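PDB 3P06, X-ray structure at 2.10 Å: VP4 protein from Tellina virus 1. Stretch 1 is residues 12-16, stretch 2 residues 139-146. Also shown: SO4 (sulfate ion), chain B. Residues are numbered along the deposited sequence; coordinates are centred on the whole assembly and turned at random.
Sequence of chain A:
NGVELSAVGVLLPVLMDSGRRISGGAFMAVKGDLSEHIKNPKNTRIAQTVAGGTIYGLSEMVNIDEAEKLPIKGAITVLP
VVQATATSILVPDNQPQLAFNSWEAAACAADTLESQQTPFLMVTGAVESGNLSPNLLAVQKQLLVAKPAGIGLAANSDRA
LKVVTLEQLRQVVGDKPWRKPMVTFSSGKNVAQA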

# COMPACT_ATOMS: atom_id res chain seq x y z
N LEU A 12 -1.83 -2.53 0.05
CA LEU A 12 -0.89 -2.82 1.13
C LEU A 12 -1.66 -2.81 2.46
O LEU A 12 -2.50 -1.95 2.70
N PRO A 13 -1.36 -3.77 3.33
CA PRO A 13 -2.02 -3.82 4.64
C PRO A 13 -1.43 -2.81 5.64
O PRO A 13 -0.25 -2.50 5.58
N VAL A 14 -2.28 -2.27 6.51
CA VAL A 14 -1.82 -1.43 7.61
C VAL A 14 -2.45 -1.90 8.90
O VAL A 14 -3.50 -2.52 8.90
N LEU A 15 -1.79 -1.59 10.01
CA LEU A 15 -2.30 -1.88 11.34
C LEU A 15 -2.53 -0.60 12.12
O LEU A 15 -1.79 0.35 11.93
N MSE A 16 -3.56 -0.57 12.99
CA MSE A 16 -3.97 0.61 13.73
C MSE A 16 -4.16 0.23 15.16
O MSE A 16 -4.77 -0.81 15.45
N VAL A 139 3.08 -11.63 9.72
CA VAL A 139 2.17 -12.54 10.38
C VAL A 139 0.93 -11.80 10.95
O VAL A 139 -0.16 -12.21 10.65
N GLN A 140 1.13 -10.69 11.65
CA GLN A 140 0.04 -9.82 12.13
C GLN A 140 -0.82 -9.23 10.99
O GLN A 140 -2.04 -9.09 11.17
N LYS A 141 -0.19 -8.92 9.84
CA LYS A 141 -0.94 -8.39 8.66
C LYS A 141 -1.75 -9.51 8.01
O LYS A 141 -2.86 -9.28 7.51
N GLN A 142 -1.21 -10.72 8.04
CA GLN A 142 -1.97 -11.89 7.63
C GLN A 142 -3.20 -12.03 8.51
O GLN A 142 -4.32 -12.17 8.01
N LEU A 143 -2.99 -11.99 9.83
CA LEU A 143 -4.08 -12.25 10.78
C LEU A 143 -5.15 -11.21 10.77
O LEU A 143 -6.32 -11.54 10.95
N LEU A 144 -4.77 -9.95 10.65
CA LEU A 144 -5.72 -8.87 10.85
C LEU A 144 -6.20 -8.26 9.56
O LEU A 144 -7.15 -7.49 9.57
N VAL A 145 -5.53 -8.53 8.44
CA VAL A 145 -5.99 -7.92 7.21
C VAL A 145 -6.24 -8.92 6.10
O VAL A 145 -7.38 -9.01 5.59
N ALA A 146 -5.19 -9.62 5.68
CA ALA A 146 -5.28 -10.37 4.42
C ALA A 146 -6.13 -11.63 4.51
O ALA A 146 -6.95 -11.93 3.60

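The contact between residues 12-16 and 139-146 of the VP4 protein is a small, essentially apolar packing of a β-strand against an α-helix at right angles, with no direct hydrogen bond between the two and a single lysine carrying the polar chemistry to a water and a sulfate ion. It illustrates a general principle: because successive residues of a strand face opposite ways, a short strand offers a helix only every second side chain, and the helix answers with residues spaced three or four apart. Here the axes approach to 8.1 Å and cross at 90°, so the footprint is compact, burying 334 Å² in total.

The alternation is easy to follow along the strand. P13 and L15 direct their CA-to-CB bonds toward the helix, whereas L12 and V14 direct theirs away. On the helix K141, L144 and V145 point toward the strand, Q140 points sideways and Q142 away. Among CA atoms, the closest pair across the contact is P13 CA and K141 CA, 6.2 Å apart.

The proline ring, puckered C-gamma endo, rests against the helix at two places one turn apart: P13 CG lies 3.7 Å from K141 CB, and P13 CB lies 3.9 Å from V145 CB. V145 adopts the t rotamer, and its CG2 methyl also comes within 3.7 Å of the backbone oxygen V14 O. Thus V14 meets the helix through its main chain while its own side chain, chi1 m, stays at least 6.0 Å away.

L15 has the largest covered area of any residue in the contact, 91 Å². In its m, t rotamer the forked end spreads across the helix: L15 CD1 sits 4.0 Å from Q140 CB, while L15 CD2 lies 3.8 Å from L144 CD1 and 4.4 Å from V145 CG2. L144 is likewise m, t. Between the two methyls, L15 CG lies 4.0 Å from K141 CG, so the leucine packs on the aliphatic part of the lysine.

K141 shows how a long polar side chain can serve an apolar contact. Its chi1 is m and the remaining three angles are t, giving an extended chain whose CB and CG line the strand while the amino group is carried beyond the packed carbons. There K141 NZ donates a hydrogen bond to SO4 O4 at 2.6 Å; the sulfate probably came from the crystallisation liquor. Water 1 accepts a hydrogen bond from K141 NZ at 3.1 Å, and the oxygen of water 1 lies 2.5 Å from the carbonyl P13 O, within hydrogen-bonding reach of both strand and helix.

The helix backbone supplies a final detail. K141 O accepts from V145 N at 2.9 Å and from A146 N at 3.0 Å, the second bond belonging to a wider pi-type turn at 142-146. The turn includes both L144 and V145, two of the residues that meet the strand.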

# COMPACT_ATOMS: atom_id res chain seq x y z
CB LEU A 12 0.30 -1.80 1.16
CG LEU A 12 -0.13 -0.34 1.41
CD1 LEU A 12 0.44 0.12 2.75
CD2 LEU A 12 0.37 0.65 0.28
CB PRO A 13 -1.76 -5.28 5.11
CG PRO A 13 -0.44 -5.61 4.54
CD PRO A 13 -0.41 -4.89 3.14
CB VAL A 14 -2.14 0.11 7.41
CG1 VAL A 14 -1.46 0.59 6.18
CG2 VAL A 14 -3.74 0.36 7.36
CB LEU A 15 -1.29 -2.74 12.10
CG LEU A 15 -0.93 -4.08 11.44
CD1 LEU A 15 0.10 -4.76 12.38
CD2 LEU A 15 -2.14 -4.98 11.27
CB MSE A 16 -5.27 1.23 13.21
CG MSE A 16 -5.03 1.94 11.88
SE MSE A 16 -6.56 2.17 10.65
CE MSE A 16 -6.95 0.25 10.35
CB VAL A 139 2.90 -13.34 11.46
CG1 VAL A 139 1.89 -13.98 12.42
CG2 VAL A 139 3.72 -14.40 10.74
CB GLN A 140 0.57 -8.69 13.00
CG GLN A 140 1.29 -9.15 14.21
CD GLN A 140 0.37 -9.24 15.40
OE1 GLN A 140 -0.81 -9.62 15.28
NE2 GLN A 140 0.91 -8.89 16.58
CB LYS A 141 -0.05 -7.60 7.69
CG LYS A 141 0.43 -6.31 8.38
CD LYS A 141 1.72 -5.75 7.81
CE LYS A 141 1.84 -4.29 8.28
NZ LYS A 141 3.06 -3.92 7.56
CB GLN A 142 -1.12 -13.21 7.67
CG GLN A 142 -0.10 -13.35 6.51
CD GLN A 142 -0.75 -13.75 5.17
OE1 GLN A 142 -1.89 -13.37 4.86
NE2 GLN A 142 -0.01 -14.46 4.36
CB LEU A 143 -3.54 -12.30 12.25
CG LEU A 143 -2.82 -13.56 12.62
CD1 LEU A 143 -2.04 -13.34 13.94
CD2 LEU A 143 -3.82 -14.65 12.81
CB LEU A 144 -5.09 -7.74 11.70
CG LEU A 144 -4.78 -8.20 13.16
CD1 LEU A 144 -3.85 -7.21 13.89
CD2 LEU A 144 -6.05 -8.54 13.96
CB VAL A 145 -4.98 -6.83 6.67
CG1 VAL A 145 -5.56 -6.17 5.41
CG2 VAL A 145 -4.70 -5.78 7.73
CB ALA A 146 -3.85 -10.70 3.88
S SO4 B . 6.31 -5.27 7.44
O1 SO4 B . 6.72 -5.16 6.06
O2 SO4 B . 5.46 -6.45 7.56
O3 SO4 B . 7.51 -5.42 8.24
O4 SO4 B . 5.63 -4.12 7.99
O HOH W 1 2.18 -2.78 4.87